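Local coordinates for putative glutaryl-CoA dehydrogenase (Thermus thermophilus, PDB 2EBA), which is a flavoprotein that belongs, by name and family, to the acyl-CoA dehydrogenases and binds flavin-adenine dinucleotide (FAD), at residues A[126-131]-A[162-167]; A[168-173]-A[189-194]; A[196-201]-A[213-218]. All coordinates share one frame; numbering follows the deposited sequence.

Contact 1: residues A[126-131]-A[162-167]; sequences VGCFGL and MWITNG. With FAD (flavin-adenine dinucleotide), chain I.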
loop_
_atom_site.group_PDB
_atom_site.type_symbol
_atom_site.label_atom_id
_atom_site.label_comp_id
_atom_site.label_asym_id
_atom_site.label_seq_id
_atom_site.Cartn_x
_atom_site.Cartn_y
_atom_site.Cartn_z
ATOM N N VAL A 126 -33.379 19.757 19.024
ATOM C CA VAL A 126 -32.133 19.348 18.380
ATOM C C VAL A 126 -30.999 20.381 18.434
ATOM O O VAL A 126 -31.219 21.581 18.291
ATOM C CB VAL A 126 -32.408 18.934 16.914
ATOM C CG1 VAL A 126 -33.505 19.777 16.361
ATOM C CG2 VAL A 126 -31.155 19.072 16.054
ATOM N N GLY A 127 -29.781 19.890 18.645
ATOM C CA GLY A 127 -28.642 20.778 18.719
ATOM C C GLY A 127 -27.562 20.534 17.685
ATOM O O GLY A 127 -27.620 19.587 16.915
ATOM N N CYS A 128 -26.574 21.420 17.667
ATOM C CA CYS A 128 -25.452 21.302 16.751
ATOM C C CYS A 128 -24.192 21.768 17.482
ATOM O O CYS A 128 -24.255 22.365 18.556
ATOM C CB CYS A 128 -25.696 22.124 15.474
ATOM S SG CYS A 128 -25.859 23.897 15.747
ATOM N N PHE A 129 -23.043 21.495 16.889
ATOM C CA PHE A 129 -21.773 21.820 17.503
ATOM C C PHE A 129 -20.985 22.652 16.511
ATOM O O PHE A 129 -20.621 22.183 15.441
ATOM C CB PHE A 129 -21.091 20.494 17.835
ATOM C CG PHE A 129 -19.719 20.610 18.419
ATOM C CD1 PHE A 129 -18.610 20.662 17.597
ATOM C CD2 PHE A 129 -19.531 20.543 19.783
ATOM C CE1 PHE A 129 -17.329 20.637 18.118
ATOM C CE2 PHE A 129 -18.244 20.516 20.329
ATOM C CZ PHE A 129 -17.138 20.559 19.490
ATOM N N GLY A 130 -20.753 23.905 16.868
ATOM C CA GLY A 130 -20.019 24.788 15.985
ATOM C C GLY A 130 -18.585 25.059 16.396
ATOM O O GLY A 130 -18.320 25.954 17.199
ATOM N N LEU A 131 -17.656 24.286 15.838
ATOM C CA LEU A 131 -16.241 24.465 16.132
ATOM C C LEU A 131 -15.449 24.887 14.895
ATOM O O LEU A 131 -14.753 25.903 14.914
ATOM C CB LEU A 131 -15.643 23.178 16.679
ATOM C CG LEU A 131 -14.173 23.300 17.046
ATOM C CD1 LEU A 131 -14.003 24.270 18.224
ATOM C CD2 LEU A 131 -13.652 21.922 17.370
ATOM N N MET A 162 -18.272 26.641 9.577
ATOM C CA MET A 162 -18.501 25.932 8.320
ATOM C C MET A 162 -18.682 24.442 8.560
ATOM O O MET A 162 -18.068 23.858 9.453
ATOM C CB MET A 162 -17.347 26.139 7.339
ATOM C CG MET A 162 -17.726 26.837 6.028
ATOM S SD MET A 162 -19.367 26.426 5.412
ATOM C CE MET A 162 -19.026 25.225 4.315
ATOM N N TRP A 163 -19.520 23.839 7.728
ATOM C CA TRP A 163 -19.792 22.415 7.786
ATOM C C TRP A 163 -20.373 21.977 9.126
ATOM O O TRP A 163 -19.919 21.008 9.677
ATOM C CB TRP A 163 -18.506 21.606 7.534
ATOM C CG TRP A 163 -17.683 22.013 6.325
ATOM C CD1 TRP A 163 -16.436 22.565 6.333
ATOM C CD2 TRP A 163 -18.072 21.928 4.949
ATOM N NE1 TRP A 163 -16.025 22.835 5.049
ATOM C CE2 TRP A 163 -17.012 22.456 4.181
ATOM C CE3 TRP A 163 -19.214 21.461 4.292
ATOM C CZ2 TRP A 163 -17.064 22.531 2.790
ATOM C CZ3 TRP A 163 -19.265 21.537 2.905
ATOM C CH2 TRP A 163 -18.195 22.069 2.172
ATOM N N ILE A 164 -21.378 22.665 9.650
ATOM C CA ILE A 164 -21.929 22.260 10.938
ATOM C C ILE A 164 -23.140 21.357 10.775
ATOM O O ILE A 164 -24.150 21.766 10.199
ATOM C CB ILE A 164 -22.321 23.491 11.764
ATOM C CG1 ILE A 164 -21.137 24.462 11.806
ATOM C CG2 ILE A 164 -22.745 23.074 13.175
ATOM C CD1 ILE A 164 -19.833 23.841 12.256
ATOM N N THR A 165 -23.030 20.128 11.279
ATOM C CA THR A 165 -24.118 19.159 11.202
ATOM C C THR A 165 -25.291 19.649 12.028
ATOM O O THR A 165 -25.104 20.258 13.080
ATOM C CB THR A 165 -23.674 17.785 11.733
ATOM O OG1 THR A 165 -22.627 17.282 10.901
ATOM C CG2 THR A 165 -24.825 16.796 11.728
ATOM N N ASN A 166 -26.498 19.380 11.540
ATOM C CA ASN A 166 -27.724 19.805 12.206
ATOM C C ASN A 166 -27.844 21.322 12.248
ATOM O O ASN A 166 -28.654 21.859 13.003
ATOM C CB ASN A 166 -27.784 19.261 13.642
ATOM C CG ASN A 166 -28.036 17.770 13.689
ATOM O OD1 ASN A 166 -28.444 17.171 12.692
ATOM N ND2 ASN A 166 -27.814 17.164 14.855
ATOM N N GLY A 167 -27.029 22.004 11.448
ATOM C CA GLY A 167 -27.052 23.454 11.404
ATOM C C GLY A 167 -28.436 24.065 11.249
ATOM O O GLY A 167 -28.768 25.019 11.957
HETATM P PA FAD I . -8.168 21.515 6.472
HETATM O O1A FAD I . -7.643 22.688 5.673
HETATM O O2A FAD I . -8.146 21.538 7.980
HETATM O O5B FAD I . -7.419 20.189 5.916
HETATM C C5B FAD I . -7.190 19.903 4.638
HETATM C C4B FAD I . -6.142 18.872 4.305
HETATM O O4B FAD I . -4.814 19.178 5.123
HETATM C C3B FAD I . -6.447 17.583 5.243
HETATM O O3B FAD I . -5.811 16.504 4.566
HETATM C C2B FAD I . -5.596 17.606 6.534
HETATM O O2B FAD I . -5.130 16.362 6.894
HETATM C C1B FAD I . -4.374 18.319 6.011
HETATM N N9A FAD I . -3.771 19.039 7.214
HETATM C C8A FAD I . -4.356 19.987 7.929
HETATM N N7A FAD I . -3.451 20.375 8.888
HETATM C C5A FAD I . -2.304 19.657 8.736
HETATM C C6A FAD I . -1.040 19.617 9.414
HETATM N N6A FAD I . -0.785 20.408 10.470
HETATM N N1A FAD I . -0.073 18.745 8.977
HETATM C C2A FAD I . -0.295 17.920 7.910
HETATM N N3A FAD I . -1.496 17.938 7.245
HETATM C C4A FAD I . -2.504 18.804 7.636
HETATM N N1 FAD I . -17.074 20.550 12.221
HETATM C C2 FAD I . -17.686 20.880 13.407
HETATM O O2 FAD I . -17.090 21.581 14.244
HETATM N N3 FAD I . -18.955 20.443 13.671
HETATM C C4 FAD I . -19.638 19.674 12.759
HETATM O O4 FAD I . -20.799 19.298 13.013
HETATM C C4X FAD I . -19.030 19.327 11.533
HETATM N N5 FAD I . -19.700 18.576 10.590
HETATM C C5X FAD I . -19.127 18.268 9.379
HETATM C C6 FAD I . -19.859 17.524 8.418
HETATM C C7 FAD I . -19.288 17.227 7.155
HETATM C C7M FAD I . -20.136 16.446 6.173
HETATM C C8 FAD I . -17.961 17.668 6.850
HETATM C C8M FAD I . -17.276 17.398 5.527
HETATM C C9 FAD I . -17.240 18.400 7.810
HETATM C C9A FAD I . -17.796 18.724 9.092
HETATM N N10 FAD I . -17.108 19.480 10.066
HETATM C C10 FAD I . -17.709 19.786 11.266
HETATM C "C1'" FAD I . -15.751 19.996 9.834
HETATM C "C2'" FAD I . -14.681 18.946 9.778
HETATM O "O2'" FAD I . -14.285 18.612 11.098
HETATM C "C3'" FAD I . -13.568 19.501 8.939
HETATM O "O3'" FAD I . -13.884 19.245 7.573
HETATM C "C4'" FAD I . -12.200 18.899 9.237
HETATM O "O4'" FAD I . -11.623 19.512 10.394
HETATM C "C5'" FAD I . -11.259 19.113 8.067
HETATM O "O5'" FAD I . -10.835 20.460 8.033
HETATM P P FAD I . -11.023 21.449 6.762
HETATM O O1P FAD I . -12.138 20.993 5.874
HETATM O O2P FAD I . -11.120 22.853 7.307
HETATM O O3P FAD I . -9.666 21.219 5.943
HETATM O O HOH W 1 -22.959 20.006 14.582
#
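The carboxamide of Asn166 meets Gly127 at its edge. ND2 donates to Gly127 O at 3.2 Å, and the bond runs nearly along the C=O axis. Asn166 CG stands beside its own backbone N (chi1 -72°), which brings the amide back to the other strand. The Phe129 ring has FAD N3 in its plane, at the edge. Met162 CE lies over the centre of one face of the Trp163 indole.

Between the strands, Ile164 CG2 touches Phe129 O at 3.2 Å and Cys128 CB at 3.9 Å. Backbone atoms hold the flavin rim. FAD N3 donates to Phe129 O at 3.0 Å. Leu131 N donates to FAD O2 at 3.2 Å. Thr165 N donates to FAD O4 at 2.9 Å, nearly straight. A water accepts from Phe129 N and lies within hydrogen-bonding reach of Thr165 O and FAD O4; it may not serve both. A type II turn from Ile164 to Gly167 closes the segment 162-167. Trp163 and Ile164 form a G1 bulge facing Ser213.

These residues are the middle-domain part of the flavin site; Gly342 of the second subunit also bonds the FAD. Strand 127-130 pairs with strand 172-178. Helix 87-107 packs on Thr165 and Asn166, helix 235-269 on Phe129, and strand 212-217 on Ile164.

Contact 2: residues A[168-173]-A[189-194]; sequences NLAHLA and VPTDTP
Thr191 bonds twice to the segment 168-173. Its OG1 donates to Ala170 O at 2.7 Å, and its backbone N donates to His171 O, also at 2.7 Å. The hydroxyl sits between the backbone N and the carbonyl carbon of its own residue (chi1 58°). From there it reaches Ala170 O while the methyl CG2 turns along the same stretch of chain, 3.2 Å from that oxygen.

Further along, Ala173 and Val189 form an antiparallel hydrogen-bonded pair. Ala173 N donates to Val189 O at 2.8 Å, and Val189 N returns a bond to Ala173 O at 3.0 Å. Between these bonds and those of Thr191, Leu172 faces Pro190 as a non-hydrogen-bonded pair. Pro190 has no N-H to give, but its CA approaches His171 O at 3.2 Å in a CA-H...O contact.

The packing across the segments is light. Leu172 CD1 lies 4.4 Å from Pro190 CG on the face of Leu172 and Pro190. On the face of Ala173 and Val189, Ala173 CB lies 4.1 Å from Thr191 CG2. Phe196 of strand 196-200 touches Ala173, Val189 and Thr191.

These residues form the open end of a beta hairpin, strands 172-178 and 184-190. Thr191 carries the pairing one residue past the second strand, within the middle domain of the acyl-CoA dehydrogenase family.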
loop_
_atom_site.group_PDB
_atom_site.type_symbol
_atom_site.label_atom_id
_atom_site.label_comp_id
_atom_site.label_asym_id
_atom_site.label_seq_id
_atom_site.Cartn_x
_atom_site.Cartn_y
_atom_site.Cartn_z
ATOM N N ASN A 168 -29.245 23.524 10.334
ATOM C CA ASN A 168 -30.606 24.028 10.103
ATOM C C ASN A 168 -31.731 23.306 10.862
ATOM O O ASN A 168 -32.903 23.647 10.707
ATOM C CB ASN A 168 -30.943 24.018 8.607
ATOM C CG ASN A 168 -30.319 25.171 7.871
ATOM O OD1 ASN A 168 -29.102 25.251 7.738
ATOM N ND2 ASN A 168 -31.152 26.081 7.393
ATOM N N LEU A 169 -31.388 22.314 11.675
ATOM C CA LEU A 169 -32.397 21.591 12.438
ATOM C C LEU A 169 -32.361 22.059 13.888
ATOM O O LEU A 169 -33.368 22.015 14.597
ATOM C CB LEU A 169 -32.123 20.077 12.406
ATOM C CG LEU A 169 -32.095 19.279 11.098
ATOM C CD1 LEU A 169 -31.684 17.836 11.388
ATOM C CD2 LEU A 169 -33.456 19.308 10.448
ATOM N N ALA A 170 -31.190 22.531 14.309
ATOM C CA ALA A 170 -30.948 22.944 15.687
ATOM C C ALA A 170 -31.646 24.179 16.227
ATOM O O ALA A 170 -31.818 25.174 15.530
ATOM C CB ALA A 170 -29.445 23.082 15.912
ATOM N N HIS A 171 -32.044 24.091 17.493
ATOM C CA HIS A 171 -32.662 25.207 18.193
ATOM C C HIS A 171 -31.536 25.745 19.061
ATOM O O HIS A 171 -31.493 26.927 19.388
ATOM C CB HIS A 171 -33.794 24.757 19.112
ATOM C CG HIS A 171 -34.737 23.790 18.478
ATOM N ND1 HIS A 171 -34.498 22.432 18.446
ATOM C CD2 HIS A 171 -35.921 23.981 17.850
ATOM C CE1 HIS A 171 -35.497 21.828 17.825
ATOM N NE2 HIS A 171 -36.373 22.745 17.454
ATOM N N LEU A 172 -30.619 24.856 19.432
ATOM C CA LEU A 172 -29.488 25.228 20.274
ATOM C C LEU A 172 -28.186 24.940 19.534
ATOM O O LEU A 172 -28.015 23.870 18.962
ATOM C CB LEU A 172 -29.535 24.435 21.586
ATOM C CG LEU A 172 -28.743 25.026 22.753
ATOM C CD1 LEU A 172 -29.304 26.401 23.092
ATOM C CD2 LEU A 172 -28.819 24.107 23.954
ATOM N N ALA A 173 -27.268 25.901 19.556
ATOM C CA ALA A 173 -25.987 25.760 18.874
ATOM C C ALA A 173 -24.823 25.993 19.830
ATOM O O ALA A 173 -24.645 27.095 20.348
ATOM C CB ALA A 173 -25.905 26.741 17.693
ATOM N N VAL A 189 -26.054 28.850 22.354
ATOM C CA VAL A 189 -26.705 29.887 21.562
ATOM C C VAL A 189 -28.000 29.460 20.892
ATOM O O VAL A 189 -27.990 28.607 20.014
ATOM C CB VAL A 189 -25.752 30.373 20.444
ATOM C CG1 VAL A 189 -26.412 31.475 19.620
ATOM C CG2 VAL A 189 -24.455 30.845 21.043
ATOM N N PRO A 190 -29.132 30.038 21.309
ATOM C CA PRO A 190 -30.396 29.656 20.669
ATOM C C PRO A 190 -30.262 30.064 19.199
ATOM O O PRO A 190 -29.617 31.059 18.889
ATOM C CB PRO A 190 -31.426 30.480 21.434
ATOM C CG PRO A 190 -30.826 30.545 22.819
ATOM C CD PRO A 190 -29.370 30.848 22.514
ATOM N N THR A 191 -30.842 29.300 18.286
ATOM C CA THR A 191 -30.672 29.635 16.887
ATOM C C THR A 191 -31.602 30.720 16.383
ATOM O O THR A 191 -31.453 31.179 15.252
ATOM C CB THR A 191 -30.799 28.384 15.989
ATOM O OG1 THR A 191 -32.075 27.765 16.194
ATOM C CG2 THR A 191 -29.683 27.387 16.310
ATOM N N ASP A 192 -32.551 31.146 17.213
ATOM C CA ASP A 192 -33.471 32.187 16.780
ATOM C C ASP A 192 -33.109 33.556 17.318
ATOM O O ASP A 192 -33.743 34.540 16.958
ATOM C CB ASP A 192 -34.910 31.838 17.151
ATOM C CG ASP A 192 -35.112 31.688 18.638
ATOM O OD1 ASP A 192 -36.237 31.334 19.033
ATOM O OD2 ASP A 192 -34.158 31.919 19.412
ATOM N N THR A 193 -32.088 33.633 18.168
ATOM C CA THR A 193 -31.682 34.927 18.699
ATOM C C THR A 193 -31.224 35.758 17.510
ATOM O O THR A 193 -30.479 35.289 16.662
ATOM C CB THR A 193 -30.537 34.797 19.723
ATOM O OG1 THR A 193 -29.344 35.394 19.208
ATOM C CG2 THR A 193 -30.275 33.355 20.031
ATOM N N PRO A 194 -31.688 37.003 17.418
ATOM C CA PRO A 194 -31.281 37.842 16.290
ATOM C C PRO A 194 -29.780 37.899 16.006
ATOM O O PRO A 194 -28.956 37.851 16.920
ATOM C CB PRO A 194 -31.887 39.210 16.629
ATOM C CG PRO A 194 -32.279 39.106 18.089
ATOM C CD PRO A 194 -32.678 37.685 18.261
#

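Contact 3: residues A[196-201]-A[213-218]; sequences FQAREV and SELVLE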
loop_
_atom_site.group_PDB
_atom_site.type_symbol
_atom_site.label_atom_id
_atom_site.label_comp_id
_atom_site.label_asym_id
_atom_site.label_seq_id
_atom_site.Cartn_x
_atom_site.Cartn_y
_atom_site.Cartn_z
ATOM N N PHE A 196 -28.212 35.645 14.209
ATOM C CA PHE A 196 -27.760 34.275 13.971
ATOM C C PHE A 196 -28.403 33.677 12.724
ATOM O O PHE A 196 -29.617 33.501 12.675
ATOM C CB PHE A 196 -28.121 33.411 15.180
ATOM C CG PHE A 196 -27.535 32.023 15.147
ATOM C CD1 PHE A 196 -26.378 31.733 15.860
ATOM C CD2 PHE A 196 -28.151 31.006 14.429
ATOM C CE1 PHE A 196 -25.838 30.446 15.864
ATOM C CE2 PHE A 196 -27.619 29.716 14.427
ATOM C CZ PHE A 196 -26.458 29.435 15.149
ATOM N N GLN A 197 -27.589 33.356 11.725
ATOM C CA GLN A 197 -28.110 32.784 10.489
ATOM C C GLN A 197 -27.484 31.432 10.188
ATOM O O GLN A 197 -26.282 31.249 10.354
ATOM C CB GLN A 197 -27.843 33.718 9.302
ATOM C CG GLN A 197 -28.418 35.125 9.425
ATOM C CD GLN A 197 -29.943 35.175 9.391
ATOM O OE1 GLN A 197 -30.535 36.252 9.259
ATOM N NE2 GLN A 197 -30.585 34.014 9.520
ATOM N N ALA A 198 -28.311 30.495 9.739
ATOM C CA ALA A 198 -27.850 29.157 9.393
ATOM C C ALA A 198 -28.271 28.860 7.964
ATOM O O ALA A 198 -29.458 28.840 7.659
ATOM C CB ALA A 198 -28.460 28.133 10.327
ATOM N N ARG A 199 -27.301 28.632 7.091
ATOM C CA ARG A 199 -27.608 28.333 5.702
ATOM C C ARG A 199 -27.049 26.969 5.360
ATOM O O ARG A 199 -25.907 26.649 5.691
ATOM C CB ARG A 199 -27.024 29.418 4.791
ATOM C CG ARG A 199 -27.519 30.815 5.170
ATOM C CD ARG A 199 -27.321 31.851 4.071
ATOM N NE ARG A 199 -25.919 32.225 3.869
ATOM C CZ ARG A 199 -25.157 32.823 4.785
ATOM N NH1 ARG A 199 -25.651 33.115 5.987
ATOM N NH2 ARG A 199 -23.898 33.136 4.492
ATOM N N GLU A 200 -27.872 26.154 4.719
ATOM C CA GLU A 200 -27.460 24.812 4.347
ATOM C C GLU A 200 -26.461 24.789 3.212
ATOM O O GLU A 200 -26.459 25.663 2.351
ATOM C CB GLU A 200 -28.661 23.986 3.931
ATOM C CG GLU A 200 -29.673 23.789 5.010
ATOM C CD GLU A 200 -30.847 22.982 4.519
ATOM O OE1 GLU A 200 -30.990 22.868 3.289
ATOM O OE2 GLU A 200 -31.630 22.472 5.346
ATOM N N VAL A 201 -25.625 23.757 3.227
ATOM C CA VAL A 201 -24.597 23.537 2.226
ATOM C C VAL A 201 -25.206 22.679 1.123
ATOM O O VAL A 201 -25.821 21.649 1.401
ATOM C CB VAL A 201 -23.381 22.805 2.856
ATOM C CG1 VAL A 201 -22.347 22.461 1.784
ATOM C CG2 VAL A 201 -22.765 23.683 3.958
ATOM N N SER A 213 -24.693 22.823 7.539
ATOM C CA SER A 213 -24.935 24.235 7.343
ATOM C C SER A 213 -23.725 25.098 7.594
ATOM O O SER A 213 -22.670 24.635 8.024
ATOM C CB SER A 213 -26.066 24.681 8.269
ATOM O OG SER A 213 -27.113 23.730 8.273
ATOM N N GLU A 214 -23.894 26.372 7.296
ATOM C CA GLU A 214 -22.865 27.357 7.534
ATOM C C GLU A 214 -23.526 28.278 8.562
ATOM O O GLU A 214 -24.654 28.728 8.360
ATOM C CB GLU A 214 -22.552 28.116 6.254
ATOM C CG GLU A 214 -21.503 29.172 6.440
ATOM C CD GLU A 214 -21.445 30.123 5.272
ATOM O OE1 GLU A 214 -22.437 30.856 5.042
ATOM O OE2 GLU A 214 -20.402 30.135 4.583
ATOM N N LEU A 215 -22.850 28.529 9.677
ATOM C CA LEU A 215 -23.429 29.387 10.699
ATOM C C LEU A 215 -22.773 30.748 10.619
ATOM O O LEU A 215 -21.557 30.866 10.502
ATOM C CB LEU A 215 -23.233 28.791 12.106
ATOM C CG LEU A 215 -23.651 27.333 12.329
ATOM C CD1 LEU A 215 -23.464 26.943 13.796
ATOM C CD2 LEU A 215 -25.088 27.152 11.904
ATOM N N VAL A 216 -23.593 31.783 10.643
ATOM C CA VAL A 216 -23.083 33.135 10.598
ATOM C C VAL A 216 -23.659 33.841 11.810
ATOM O O VAL A 216 -24.876 33.938 11.960
ATOM C CB VAL A 216 -23.516 33.873 9.310
ATOM C CG1 VAL A 216 -23.003 35.289 9.337
ATOM C CG2 VAL A 216 -22.970 33.162 8.087
ATOM N N LEU A 217 -22.775 34.285 12.693
ATOM C CA LEU A 217 -23.177 35.004 13.882
ATOM C C LEU A 217 -22.766 36.458 13.713
ATOM O O LEU A 217 -21.585 36.786 13.649
ATOM C CB LEU A 217 -22.521 34.400 15.133
ATOM C CG LEU A 217 -23.069 33.030 15.545
ATOM C CD1 LEU A 217 -22.346 31.955 14.760
ATOM C CD2 LEU A 217 -22.896 32.819 17.047
ATOM N N GLU A 218 -23.766 37.324 13.630
ATOM C CA GLU A 218 -23.546 38.749 13.450
ATOM C C GLU A 218 -24.080 39.484 14.677
ATOM O O GLU A 218 -25.294 39.627 14.845
ATOM C CB GLU A 218 -24.285 39.202 12.190
ATOM C CG GLU A 218 -23.616 40.300 11.389
ATOM C CD GLU A 218 -24.329 40.552 10.061
ATOM O OE1 GLU A 218 -25.563 40.772 10.071
ATOM O OE2 GLU A 218 -23.655 40.533 9.006
#
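Phe196 and Leu217 lie side by side and point the same way. Ring atom CD1 of Phe196 is 3.6 Å from Leu217 CG. The ring has CG anti to the backbone N (chi1 -172°), and its tip, CZ, reaches Leu215 CD1 at 4.1 Å. Ala198 CB meets the other Leu215 methyl, CD2, at 3.8 Å. This face of the sheet rests on Ile175 of strand 172-178, which touches Phe196, Leu215 and Leu217.

The backbones pair in antiparallel register. Gln197 and Val216 exchange two bonds, and so do Arg199 and Glu214. The bond from Gln197 N to Val216 O is 2.8 Å and almost straight, at 175°.

The polar edge is on the opposite face. Arg199 bends at chi3 and lays its guanidinium beside Val216 CG2, 3.4 Å from Arg199 NH1. Glu214 OE1 lies over one guanidinium face, 2.8 Å from Arg199 NH2. The guanidinium and carboxylate planes stand 72° apart, and no N-H points at the oxygen, so the salt bridge rests on charge alone. Glu200 turns elsewhere, to Lys202, and Ser213 OG bonds to Asn168.

Strands 196-200 and 212-217 make an antiparallel beta hairpin whose face with Phe196, Leu215 and Leu217 packs on strand 172-178, while Arg199 and Glu214 lie on the other.

Overall arrangement
The contacts follow one another along the chain in the order 1, 2, 3, all within the middle domain of the acyl-CoA dehydrogenase family. Their centres lie about 9 to 10 Å apart. Contacts 1 and 2 share a three-stranded sheet, in which strand 127-130 runs parallel to strand 172-178. Contacts 1 and 3 share the antiparallel sheet, in which strands 154-165 and 212-217 are neighbours. Contact 1 therefore reaches both sheets. Asn168 links contact 2 to contact 3, bonding Ser213 and, weakly, Ala198 O. The flavin is bound directly at contact 1, and the two hairpins build the beta structure beside it.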